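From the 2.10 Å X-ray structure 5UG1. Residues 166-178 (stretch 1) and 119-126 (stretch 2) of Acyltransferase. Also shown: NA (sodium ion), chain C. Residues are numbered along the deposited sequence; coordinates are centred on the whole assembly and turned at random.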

# COMPACT_ATOMS: atom_id res chain seq x y z
N THR A 166 9.23 -6.30 3.70
CA THR A 166 9.43 -6.41 5.14
C THR A 166 8.11 -6.60 5.88
O THR A 166 8.04 -7.37 6.83
CB THR A 166 10.18 -5.18 5.65
OG1 THR A 166 11.50 -5.19 5.10
CG2 THR A 166 10.28 -5.21 7.17
N ALA A 167 7.05 -5.90 5.45
CA ALA A 167 5.73 -6.11 6.04
C ALA A 167 5.22 -7.54 5.79
O ALA A 167 4.64 -8.16 6.69
CB ALA A 167 4.74 -5.09 5.48
N LEU A 168 5.40 -8.06 4.58
CA LEU A 168 4.99 -9.44 4.31
C LEU A 168 5.74 -10.41 5.21
O LEU A 168 5.14 -11.37 5.73
CB LEU A 168 5.23 -9.78 2.85
CG LEU A 168 4.26 -9.13 1.87
CD1 LEU A 168 4.86 -9.03 0.50
CD2 LEU A 168 2.99 -9.94 1.82
N GLN A 169 7.04 -10.20 5.41
CA GLN A 169 7.77 -11.07 6.33
C GLN A 169 7.23 -10.94 7.74
O GLN A 169 7.06 -11.94 8.44
CB GLN A 169 9.26 -10.75 6.29
CG GLN A 169 9.92 -11.08 4.97
CD GLN A 169 11.43 -11.06 5.06
OE1 GLN A 169 12.05 -10.00 5.10
NE2 GLN A 169 12.03 -12.25 5.10
N THR A 170 6.94 -9.71 8.17
CA THR A 170 6.32 -9.49 9.48
C THR A 170 4.99 -10.23 9.58
O THR A 170 4.71 -10.86 10.61
CB THR A 170 6.10 -7.99 9.70
OG1 THR A 170 7.36 -7.31 9.72
CG2 THR A 170 5.35 -7.75 11.01
N ALA A 171 4.18 -10.18 8.53
CA ALA A 171 2.84 -10.75 8.55
C ALA A 171 2.84 -12.27 8.45
O ALA A 171 1.77 -12.88 8.58
CB ALA A 171 1.99 -10.18 7.41
N GLN A 172 4.01 -12.89 8.26
CA GLN A 172 4.07 -14.32 7.98
C GLN A 172 3.46 -15.16 9.11
O GLN A 172 2.74 -16.12 8.85
CB GLN A 172 5.53 -14.73 7.74
CG GLN A 172 5.71 -16.07 7.04
CD GLN A 172 5.68 -15.94 5.53
OE1 GLN A 172 5.28 -14.91 4.99
NE2 GLN A 172 6.11 -16.99 4.84
N ASP A 173 3.76 -14.81 10.36
CA ASP A 173 3.31 -15.62 11.49
C ASP A 173 1.96 -15.19 12.03
O ASP A 173 1.48 -15.78 13.01
CB ASP A 173 4.35 -15.58 12.62
CG ASP A 173 4.54 -14.17 13.18
OD1 ASP A 173 4.55 -13.22 12.37
OD2 ASP A 173 4.68 -14.01 14.41
N LYS A 174 1.33 -14.16 11.43
CA LYS A 174 0.17 -13.48 11.96
C LYS A 174 -1.11 -14.12 11.44
O LYS A 174 -1.11 -14.70 10.35
CB LYS A 174 0.20 -12.01 11.56
CG LYS A 174 1.38 -11.22 12.13
CD LYS A 174 1.48 -11.31 13.65
CE LYS A 174 2.75 -10.60 14.18
NZ LYS A 174 3.10 -11.05 15.58
N PRO A 175 -2.20 -14.01 12.18
CA PRO A 175 -3.44 -14.69 11.79
C PRO A 175 -4.10 -14.05 10.58
O PRO A 175 -3.77 -12.94 10.16
CB PRO A 175 -4.32 -14.53 13.03
CG PRO A 175 -3.88 -13.23 13.60
CD PRO A 175 -2.38 -13.25 13.44
N VAL A 176 -5.05 -14.79 10.02
CA VAL A 176 -5.93 -14.28 9.00
C VAL A 176 -7.21 -13.79 9.68
O VAL A 176 -7.45 -14.05 10.85
CB VAL A 176 -6.22 -15.32 7.88
CG1 VAL A 176 -4.93 -15.64 7.10
CG2 VAL A 176 -6.82 -16.60 8.45
N LYS A 177 -8.01 -13.03 8.94
CA LYS A 177 -9.35 -12.70 9.42
C LYS A 177 -10.19 -13.96 9.44
O LYS A 177 -10.20 -14.73 8.47
CB LYS A 177 -10.00 -11.64 8.54
CG LYS A 177 -11.46 -11.33 8.87
CD LYS A 177 -11.82 -9.95 8.32
CE LYS A 177 -13.30 -9.65 8.38
NZ LYS A 177 -13.55 -8.28 7.85
N SER A 178 -10.90 -14.19 10.54
CA SER A 178 -11.69 -15.40 10.70
C SER A 178 -13.03 -15.01 11.32
O SER A 178 -13.44 -13.85 11.27
CB SER A 178 -10.91 -16.43 11.53
OG SER A 178 -10.74 -15.99 12.87
NA NA C . -2.04 -5.75 13.35
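Stretch 2 119-126: TPYITIAD

Stretch 2 begins in a turn and continues as a strand, running against the direction of stretch 1. The strand, Ile122 to Ala125, makes an angle of 156° with the helix of stretch 1, close to antiparallel. Their axes approach to 7.9 Å. No hydrogen bond joins the two stretches, so the contact rests on packing. It buries 451 Å², both sides summed.

Thr119 is the first residue to leave helical conformation after a preceding helix. It does not touch stretch 1. It opens a type I turn that ends at Ile122, closed by a backbone hydrogen bond from Ile122 N to Thr119 O at 3.1 Å. The same turn helps to hold the sodium ion, which lies 2.3 Å from Thr119 O and 2.4 Å from Ile122 O. Two waters and one atom elsewhere in the structure also bind it.

Pro120 meets Pro175. Pro120 CB is 4.0 Å from Pro175 CG, an apolar contact between two rings. Pro120 O lies 3.8 Å from Pro175 CD and 4.2 Å from Lys174 CB.

Tyr121 has the largest covered area of the contact. Its CA-to-CB bond points toward stretch 1, and chi1 is p. The backbones are close here: Tyr121 CA is 5.0 Å from Val176 CA. Tyr121 CA also makes a CA-H...O contact with Pro175 O at 3.4 Å. Lys177 lies over one face of the ring. Its CB is 3.6 Å from the centroid of the Tyr121 ring and 8° off the normal, a CH-pi contact. The lysine side chain is extended, all four chi angles t, and its CD comes within 3.6 Å of Tyr121 CZ.

Ile122 starts the strand and points away from stretch 1. Thr123 points back toward it, with chi1 m. Thr123 OG1 lies 3.4 Å from Ala171 CB and is hydrogen-bonded elsewhere in the structure. Thr123 CG2 sits 3.6 Å from Ala167 O and 4.0 Å from Thr170 CG2. The methyl therefore rests against the helix between these two residues.

Ile124 points away again, in keeping with the alternation of a strand. Its backbone still makes contact: Ile124 O is 3.4 Å from Ala167 CB.

Ala125 points sideways. Its CB packs 3.7 Å from Ala167 CB, and the two CA atoms, Ala125 CA and Ala167 CA, are 5.3 Å apart.

Asp126 is out of reach of stretch 1. It is the N-cap of the helix that follows, its side chain capping a backbone N just beyond the stretch.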

# COMPACT_ATOMS: atom_id res chain seq x y z
N THR A 119 -5.59 -4.17 14.61
CA THR A 119 -6.25 -5.30 13.96
C THR A 119 -5.29 -6.46 13.77
O THR A 119 -4.29 -6.31 13.05
CB THR A 119 -6.82 -4.86 12.62
OG1 THR A 119 -7.59 -3.66 12.83
CG2 THR A 119 -7.74 -5.93 12.05
N PRO A 120 -5.55 -7.62 14.37
CA PRO A 120 -4.53 -8.69 14.37
C PRO A 120 -4.20 -9.20 12.98
O PRO A 120 -3.06 -9.62 12.75
CB PRO A 120 -5.17 -9.79 15.24
CG PRO A 120 -6.64 -9.49 15.23
CD PRO A 120 -6.76 -8.00 15.12
N TYR A 121 -5.15 -9.20 12.04
CA TYR A 121 -4.90 -9.73 10.70
C TYR A 121 -4.47 -8.64 9.72
O TYR A 121 -4.59 -8.84 8.50
CB TYR A 121 -6.13 -10.46 10.19
CG TYR A 121 -7.41 -9.69 10.37
CD1 TYR A 121 -7.83 -8.77 9.43
CD2 TYR A 121 -8.19 -9.89 11.50
CE1 TYR A 121 -9.00 -8.07 9.62
CE2 TYR A 121 -9.35 -9.18 11.70
CZ TYR A 121 -9.76 -8.29 10.76
OH TYR A 121 -10.93 -7.59 10.97
N ILE A 122 -3.96 -7.51 10.22
CA ILE A 122 -3.49 -6.39 9.41
C ILE A 122 -2.08 -5.99 9.84
O ILE A 122 -1.77 -5.96 11.03
CB ILE A 122 -4.45 -5.18 9.52
CG1 ILE A 122 -5.84 -5.55 8.98
CG2 ILE A 122 -3.88 -3.96 8.82
CD1 ILE A 122 -6.73 -4.36 8.77
N THR A 123 -1.24 -5.66 8.86
CA THR A 123 0.15 -5.29 9.06
C THR A 123 0.44 -4.00 8.29
O THR A 123 -0.03 -3.83 7.16
CB THR A 123 1.10 -6.42 8.57
OG1 THR A 123 0.83 -7.64 9.28
CG2 THR A 123 2.56 -6.01 8.72
N ILE A 124 1.23 -3.10 8.90
CA ILE A 124 1.57 -1.82 8.26
C ILE A 124 2.80 -2.00 7.38
O ILE A 124 3.71 -2.77 7.71
CB ILE A 124 1.79 -0.71 9.31
CG1 ILE A 124 1.56 0.68 8.68
CG2 ILE A 124 3.19 -0.80 9.92
CD1 ILE A 124 0.12 0.90 8.23
N ALA A 125 2.80 -1.31 6.24
CA ALA A 125 3.99 -1.10 5.41
C ALA A 125 4.15 0.42 5.31
O ALA A 125 3.49 1.06 4.48
CB ALA A 125 3.84 -1.75 4.04
N ASP A 126 5.02 0.99 6.15
CA ASP A 126 5.00 2.44 6.41
C ASP A 126 5.90 3.19 5.42
O ASP A 126 6.94 3.75 5.76
CB ASP A 126 5.39 2.72 7.85
CG ASP A 126 4.81 4.03 8.36
OD1 ASP A 126 4.41 4.87 7.52
OD2 ASP A 126 4.74 4.21 9.60
O HOH W 1 0.21 -5.00 13.49
O HOH W 2 -2.49 -5.86 15.70